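PDB 3SQR: laccase from Botrytis aclada, which oxidises phenolic substrates at the expense of molecular oxygen, which it reduces to water at a set of copper ions, and probably serves in lignin degradation and detoxification. Local coordinates for residues 450-455 / 480-485; 402-407 / 461-466. All blocks are in the same frame, centred on the assembly; numbering follows the deposited sequence.

Interaction 1 of 2, residues 450-455 / 480-485; sequences VYVIED and DVFNSD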
loop_
_atom_site.group_PDB
_atom_site.type_symbol
_atom_site.label_atom_id
_atom_site.label_comp_id
_atom_site.label_asym_id
_atom_site.label_seq_id
_atom_site.Cartn_x
_atom_site.Cartn_y
_atom_site.Cartn_z
ATOM N N VAL A 450 14.601 -16.378 2.442
ATOM C CA VAL A 450 15.010 -15.048 2.931
ATOM C C VAL A 450 15.493 -14.288 1.705
ATOM O O VAL A 450 16.371 -14.726 0.931
ATOM C CB VAL A 450 16.062 -15.058 3.999
ATOM C CG1 VAL A 450 16.613 -13.601 4.236
ATOM C CG2 VAL A 450 15.527 -15.623 5.271
ATOM N N TYR A 451 14.828 -13.168 1.459
ATOM C CA TYR A 451 15.133 -12.341 0.335
ATOM C C TYR A 451 15.788 -11.105 0.908
ATOM O O TYR A 451 15.220 -10.411 1.780
ATOM C CB TYR A 451 13.860 -11.950 -0.429
ATOM C CG TYR A 451 14.098 -11.019 -1.562
ATOM C CD1 TYR A 451 14.697 -11.444 -2.734
ATOM C CD2 TYR A 451 13.688 -9.685 -1.491
ATOM C CE1 TYR A 451 14.881 -10.592 -3.782
ATOM C CE2 TYR A 451 13.898 -8.830 -2.540
ATOM C CZ TYR A 451 14.485 -9.283 -3.687
ATOM O OH TYR A 451 14.683 -8.405 -4.734
ATOM N N VAL A 452 17.019 -10.867 0.480
ATOM C CA VAL A 452 17.785 -9.718 0.959
ATOM C C VAL A 452 17.868 -8.749 -0.205
ATOM O O VAL A 452 18.354 -9.071 -1.248
ATOM C CB VAL A 452 19.252 -10.085 1.424
ATOM C CG1 VAL A 452 19.997 -8.794 1.833
ATOM C CG2 VAL A 452 19.250 -10.996 2.649
ATOM N N ILE A 453 17.406 -7.529 0.015
ATOM C CA ILE A 453 17.511 -6.537 -1.001
ATOM C C ILE A 453 18.398 -5.431 -0.415
ATOM O O ILE A 453 18.200 -4.966 0.704
ATOM C CB ILE A 453 16.136 -6.002 -1.463
ATOM C CG1 ILE A 453 16.345 -4.993 -2.600
ATOM C CG2 ILE A 453 15.306 -5.493 -0.276
ATOM C CD1 ILE A 453 15.079 -4.648 -3.372
ATOM N N GLU A 454 19.426 -5.123 -1.172
ATOM C CA GLU A 454 20.467 -4.191 -0.788
ATOM C C GLU A 454 20.364 -2.922 -1.544
ATOM O O GLU A 454 20.158 -2.902 -2.765
ATOM C CB GLU A 454 21.834 -4.785 -1.115
ATOM C CG GLU A 454 22.135 -6.058 -0.421
ATOM C CD GLU A 454 23.554 -6.478 -0.753
ATOM O OE1 GLU A 454 24.457 -5.626 -0.595
ATOM O OE2 GLU A 454 23.720 -7.632 -1.206
ATOM N N ASP A 455 20.535 -1.842 -0.839
ATOM C CA ASP A 455 20.619 -0.544 -1.514
ATOM C C ASP A 455 22.067 -0.236 -1.859
ATOM O O ASP A 455 22.785 0.223 -0.994
ATOM C CB ASP A 455 20.104 0.553 -0.580
ATOM C CG ASP A 455 20.080 1.966 -1.267
ATOM O OD1 ASP A 455 20.416 2.005 -2.440
ATOM O OD2 ASP A 455 19.756 2.973 -0.617
ATOM N N ASP A 480 23.341 -0.646 7.141
ATOM C CA ASP A 480 24.729 -1.040 6.939
ATOM C C ASP A 480 24.815 -1.845 5.692
ATOM O O ASP A 480 23.801 -2.134 5.022
ATOM C CB ASP A 480 25.288 -1.780 8.166
ATOM C CG ASP A 480 26.828 -1.521 8.372
ATOM O OD1 ASP A 480 27.571 -1.071 7.447
ATOM O OD2 ASP A 480 27.291 -1.812 9.476
ATOM N N VAL A 481 26.038 -2.188 5.338
ATOM C CA VAL A 481 26.322 -2.972 4.160
ATOM C C VAL A 481 26.065 -4.437 4.517
ATOM O O VAL A 481 26.554 -4.913 5.552
ATOM C CB VAL A 481 27.758 -2.701 3.691
ATOM C CG1 VAL A 481 28.241 -3.715 2.665
ATOM C CG2 VAL A 481 27.835 -1.228 3.088
ATOM N N PHE A 482 25.355 -5.142 3.637
ATOM C CA PHE A 482 25.082 -6.569 3.823
ATOM C C PHE A 482 26.371 -7.313 3.555
ATOM O O PHE A 482 27.024 -7.109 2.519
ATOM C CB PHE A 482 24.098 -7.054 2.804
ATOM C CG PHE A 482 23.749 -8.523 2.938
ATOM C CD1 PHE A 482 23.132 -8.974 4.052
ATOM C CD2 PHE A 482 24.032 -9.406 1.926
ATOM C CE1 PHE A 482 22.768 -10.315 4.135
ATOM C CE2 PHE A 482 23.645 -10.738 2.020
ATOM C CZ PHE A 482 23.055 -11.167 3.125
ATOM N N ASN A 483 26.692 -8.202 4.481
ATOM C CA ASN A 483 27.850 -9.107 4.347
ATOM C C ASN A 483 27.281 -10.514 4.321
ATOM O O ASN A 483 26.781 -10.977 5.349
ATOM C CB ASN A 483 28.731 -8.931 5.584
ATOM C CG ASN A 483 29.949 -9.828 5.567
ATOM O OD1 ASN A 483 29.884 -10.979 5.163
ATOM N ND2 ASN A 483 31.070 -9.270 6.012
ATOM N N SER A 484 27.345 -11.163 3.167
ATOM C CA SER A 484 26.706 -12.477 2.994
ATOM C C SER A 484 27.255 -13.531 3.934
ATOM O O SER A 484 26.543 -14.477 4.234
ATOM C CB SER A 484 26.775 -12.951 1.545
ATOM O OG SER A 484 28.133 -12.970 1.086
ATOM N N ASP A 485 28.479 -13.351 4.440
ATOM C CA ASP A 485 29.057 -14.282 5.448
ATOM C C ASP A 485 28.748 -13.975 6.890
ATOM O O ASP A 485 28.894 -14.865 7.718
ATOM C CB ASP A 485 30.585 -14.328 5.386
ATOM C CG ASP A 485 31.122 -14.658 4.007
ATOM O OD1 ASP A 485 30.578 -15.567 3.350
ATOM O OD2 ASP A 485 32.125 -14.013 3.613
HETATM O O HOH W 1 24.028 -3.837 1.657
HETATM O O HOH W 2 27.006 -6.223 0.140
#
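On the outer face of a six-stranded sheet in the third cupredoxin-like domain, the loop that follows strand 472-478 is pinned to strand 448-455 through one aromatic side chain, Phe-482, which lies against Val-452 and Glu-454. Val-452 meets the ring face on: CG1 stands 3.8 Å from the centroid of the Phe-482 ring and only 7° off its normal, a CH-pi contact, while CG2 reaches the outer end of the ring, 3.8 Å from CZ of Phe-482. The phenyl group gets there because CG of Phe-482 is anti to its backbone N (chi1 -179°), and it meets the valine from the opposite direction. Over the other ring face, toward the rim, lies the backbone N of Ser-484. Glu-454 crosses the phenylalanine side chain at about a right angle; its OE2 is 3.6 Å from Phe-482 CD2, an oblique approach.

The other carboxylate oxygen is linked to the loop backbone through two waters. Both donate to Glu-454 OE1, one at 2.9 Å and the other at 2.7 Å; the first accepts from Phe-482 N at 2.7 Å and the second donates to Phe-482 O. The two waters thus bridge the glutamate to the N and O of Phe-482, the bond to O being unusually short. Asn-483 begins an Asx turn, its OD1 accepting from Asp-485 N.

Val-452 is backbone-bonded to Val-390 and Glu-392 of strand 387-398 and its side chain packs on Ala-511 of strand 509-515, while Phe-482 touches Asp-391 and meets Tyr-509 edge-to-face, so its ring touches residues of three adjacent strands.

Interaction 2 of 2, residues 402-407 / 461-466; sequences FTWTIN and IWHPIH. With CU (copper (II) ion), chain D; NAG (2-acetamido-2-deoxy-beta-D-glucopyranose), chain I.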
loop_
_atom_site.group_PDB
_atom_site.type_symbol
_atom_site.label_atom_id
_atom_site.label_comp_id
_atom_site.label_asym_id
_atom_site.label_seq_id
_atom_site.Cartn_x
_atom_site.Cartn_y
_atom_site.Cartn_z
ATOM N N PHE A 402 15.763 7.949 -16.149
ATOM C CA PHE A 402 16.342 7.392 -14.933
ATOM C C PHE A 402 15.607 6.099 -14.623
ATOM O O PHE A 402 14.396 6.088 -14.544
ATOM C CB PHE A 402 16.141 8.353 -13.775
ATOM C CG PHE A 402 16.810 7.953 -12.523
ATOM C CD1 PHE A 402 16.196 7.070 -11.632
ATOM C CD2 PHE A 402 18.033 8.493 -12.182
ATOM C CE1 PHE A 402 16.816 6.709 -10.458
ATOM C CE2 PHE A 402 18.655 8.136 -11.003
ATOM C CZ PHE A 402 18.034 7.222 -10.142
ATOM N N THR A 403 16.355 5.035 -14.429
ATOM C CA THR A 403 15.787 3.747 -14.097
ATOM C C THR A 403 16.507 3.219 -12.873
ATOM O O THR A 403 17.695 3.471 -12.694
ATOM C CB THR A 403 15.926 2.702 -15.193
ATOM O OG1 THR A 403 17.316 2.399 -15.411
ATOM C CG2 THR A 403 15.306 3.148 -16.495
ATOM N N TRP A 404 15.772 2.467 -12.057
ATOM C CA TRP A 404 16.340 1.648 -10.991
ATOM C C TRP A 404 16.591 0.243 -11.531
ATOM O O TRP A 404 15.791 -0.261 -12.343
ATOM C CB TRP A 404 15.378 1.564 -9.786
ATOM C CG TRP A 404 14.984 2.878 -9.237
ATOM C CD1 TRP A 404 13.891 3.583 -9.581
ATOM C CD2 TRP A 404 15.731 3.703 -8.331
ATOM N NE1 TRP A 404 13.864 4.769 -8.900
ATOM C CE2 TRP A 404 14.979 4.881 -8.129
ATOM C CE3 TRP A 404 16.970 3.567 -7.685
ATOM C CZ2 TRP A 404 15.404 5.913 -7.330
ATOM C CZ3 TRP A 404 17.384 4.606 -6.858
ATOM C CH2 TRP A 404 16.606 5.763 -6.690
ATOM N N THR A 405 17.612 -0.433 -11.005
ATOM C CA THR A 405 17.892 -1.761 -11.414
ATOM C C THR A 405 18.020 -2.654 -10.204
ATOM O O THR A 405 18.374 -2.235 -9.127
ATOM C CB THR A 405 19.211 -1.824 -12.252
ATOM O OG1 THR A 405 20.261 -1.357 -11.397
ATOM C CG2 THR A 405 19.108 -0.954 -13.551
ATOM N N ILE A 406 17.660 -3.906 -10.430
ATOM C CA ILE A 406 17.809 -4.997 -9.484
ATOM C C ILE A 406 18.696 -6.016 -10.171
ATOM O O ILE A 406 18.338 -6.582 -11.220
ATOM C CB ILE A 406 16.480 -5.655 -9.240
ATOM C CG1 ILE A 406 15.440 -4.575 -8.899
ATOM C CG2 ILE A 406 16.629 -6.691 -8.091
ATOM C CD1 ILE A 406 15.226 -4.407 -7.450
ATOM N N ASN A 407 19.850 -6.225 -9.581
ATOM C CA ASN A 407 20.939 -6.948 -10.213
ATOM C C ASN A 407 21.073 -6.600 -11.655
ATOM O O ASN A 407 21.040 -7.456 -12.548
ATOM C CB ASN A 407 20.714 -8.435 -10.009
ATOM C CG ASN A 407 21.267 -8.880 -8.732
ATOM O OD1 ASN A 407 21.078 -8.243 -7.714
ATOM N ND2 ASN A 407 21.962 -10.001 -8.757
ATOM N N ILE A 461 18.040 6.630 0.050
ATOM C CA ILE A 461 16.567 6.737 0.144
ATOM C C ILE A 461 15.996 5.516 0.890
ATOM O O ILE A 461 16.461 4.413 0.665
ATOM C CB ILE A 461 15.912 6.836 -1.219
ATOM C CG1 ILE A 461 16.253 8.197 -1.920
ATOM C CG2 ILE A 461 14.358 6.716 -1.018
ATOM C CD1 ILE A 461 16.160 8.183 -3.453
ATOM N N TRP A 462 15.020 5.712 1.777
ATOM C CA TRP A 462 14.349 4.559 2.439
ATOM C C TRP A 462 13.128 4.111 1.615
ATOM O O TRP A 462 12.097 4.818 1.608
ATOM C CB TRP A 462 13.912 4.955 3.860
ATOM C CG TRP A 462 15.049 5.093 4.788
ATOM C CD1 TRP A 462 16.075 5.979 4.692
ATOM C CD2 TRP A 462 15.293 4.318 5.975
ATOM N NE1 TRP A 462 16.924 5.838 5.764
ATOM C CE2 TRP A 462 16.486 4.802 6.547
ATOM C CE3 TRP A 462 14.617 3.275 6.600
ATOM C CZ2 TRP A 462 17.026 4.272 7.718
ATOM C CZ3 TRP A 462 15.160 2.732 7.792
ATOM C CH2 TRP A 462 16.348 3.241 8.326
ATOM N N HIS A 463 13.279 3.022 0.852
ATOM C CA HIS A 463 12.322 2.587 -0.161
ATOM C C HIS A 463 11.288 1.662 0.469
ATOM O O HIS A 463 11.661 0.650 1.061
ATOM C CB HIS A 463 12.986 1.829 -1.325
ATOM C CG HIS A 463 14.065 2.598 -2.015
ATOM N ND1 HIS A 463 13.826 3.370 -3.124
ATOM C CD2 HIS A 463 15.393 2.722 -1.742
ATOM C CE1 HIS A 463 14.955 3.965 -3.503
ATOM N NE2 HIS A 463 15.925 3.550 -2.706
ATOM N N PRO A 464 9.993 2.041 0.414
ATOM C CA PRO A 464 8.940 1.167 0.976
ATOM C C PRO A 464 8.713 -0.043 0.081
ATOM O O PRO A 464 8.180 0.070 -1.032
ATOM C CB PRO A 464 7.723 2.075 1.004
ATOM C CG PRO A 464 7.976 3.045 -0.182
ATOM C CD PRO A 464 9.445 3.297 -0.140
ATOM N N ILE A 465 9.180 -1.196 0.529
ATOM C CA ILE A 465 9.173 -2.351 -0.381
ATOM C C ILE A 465 7.925 -3.149 -0.031
ATOM O O ILE A 465 7.694 -3.498 1.151
ATOM C CB ILE A 465 10.413 -3.250 -0.118
ATOM C CG1 ILE A 465 11.686 -2.449 -0.390
ATOM C CG2 ILE A 465 10.313 -4.565 -0.926
ATOM C CD1 ILE A 465 11.800 -1.968 -1.830
ATOM N N HIS A 466 7.124 -3.406 -1.055
ATOM C CA HIS A 466 5.893 -4.147 -0.932
ATOM C C HIS A 466 6.079 -5.492 -1.625
ATOM O O HIS A 466 6.517 -5.537 -2.785
ATOM C CB HIS A 466 4.784 -3.382 -1.650
ATOM C CG HIS A 466 3.494 -4.137 -1.712
ATOM N ND1 HIS A 466 2.592 -4.023 -2.761
ATOM C CD2 HIS A 466 2.921 -4.942 -0.799
ATOM C CE1 HIS A 466 1.570 -4.813 -2.512
ATOM N NE2 HIS A 466 1.746 -5.372 -1.329
HETATM CU CU CU D . 12.049 3.660 -4.017
HETATM C C1 NAG I . 22.597 -10.504 -7.574
HETATM C C2 NAG I . 22.514 -12.011 -7.376
HETATM C C3 NAG I . 23.351 -12.395 -6.166
HETATM C C4 NAG I . 24.767 -11.872 -6.306
HETATM C C5 NAG I . 24.693 -10.350 -6.436
HETATM C C6 NAG I . 26.092 -9.718 -6.533
HETATM C C7 NAG I . 20.479 -13.217 -8.110
HETATM C C8 NAG I . 19.087 -13.704 -7.783
HETATM N N2 NAG I . 21.136 -12.531 -7.189
HETATM O O3 NAG I . 23.342 -13.794 -6.112
HETATM O O4 NAG I . 25.483 -12.188 -5.132
HETATM O O5 NAG I . 23.970 -10.110 -7.634
HETATM O O6 NAG I . 26.710 -10.274 -7.675
HETATM O O7 NAG I . 20.945 -13.472 -9.215
#
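Ile-461, in the loop leading into strand 463-467, makes the first contact with Trp-404 of edge strand 402-406. Its CD1 lies 4.1 Å from CH2 of Trp-404, an oblique apolar touch between side chains that cross at about a right angle. The CG2 branch of the same isoleucine turns to the copper ligand instead, sitting 3.8 Å above the plane of the His-463 ring and over its centre. Ile-461 therefore packs against both partners of the aromatic pair.

Past Trp-462, His-463 opens the strand and carries the main contact. Its imidazole points an edge at the indole face: CE1 of His-463 is 4.0 Å from CH2 of Trp-404, displaced toward the rim. The imidazole and six-membered ring planes stand at 77°, a T-shaped pair. With CG of His-463 anti to the carbonyl carbon (chi1 -56°) and the ring turned about chi2 (-93°), ND1 meets the copper ion at 2.0 Å and CE1 faces the tryptophan. CE1 thus lies between the metal-bound nitrogen and the indole. The opposite indole face is covered near its rim by CE1 of Phe-402, 3.4 Å above the plane, so Trp-404 is sandwiched between Phe-402, two residues earlier on its own strand, and the copper ligand.

Farther along, strand 463-467 carries Pro-464 and Ile-465 against Cys-526 and Leu-524 and reaches His-466, a ligand of another copper centre. At the far end of 402-407, Asn-407 is N-glycosylated, its ND2 joined to C1 of the sugar.

His-463, Cys-526 and His-531 hold the mononuclear type 1 copper of a multicopper oxidase; Trp-404, whose ring also meets that of His-531, is a second-shell residue beside this site.

From the N terminus, strand 402-406 comes first, then strand 448-455, then segment 461-466, and last loop 480-485. Interaction 2 closes a span of 53 residues from 402-407 to 461-466, and interaction 1 a shorter one of 24 residues from 450-455 to 480-485; because the segments alternate, the two spans cross instead of nesting. Interaction 1 fastens a surface loop to one sheet of the third domain, whereas interaction 2 joins the edge of that sheet to the facing sheet that carries copper ligands. The contacts come close where Asp-455 OD2 packs 3.8 Å from Ile-461 O.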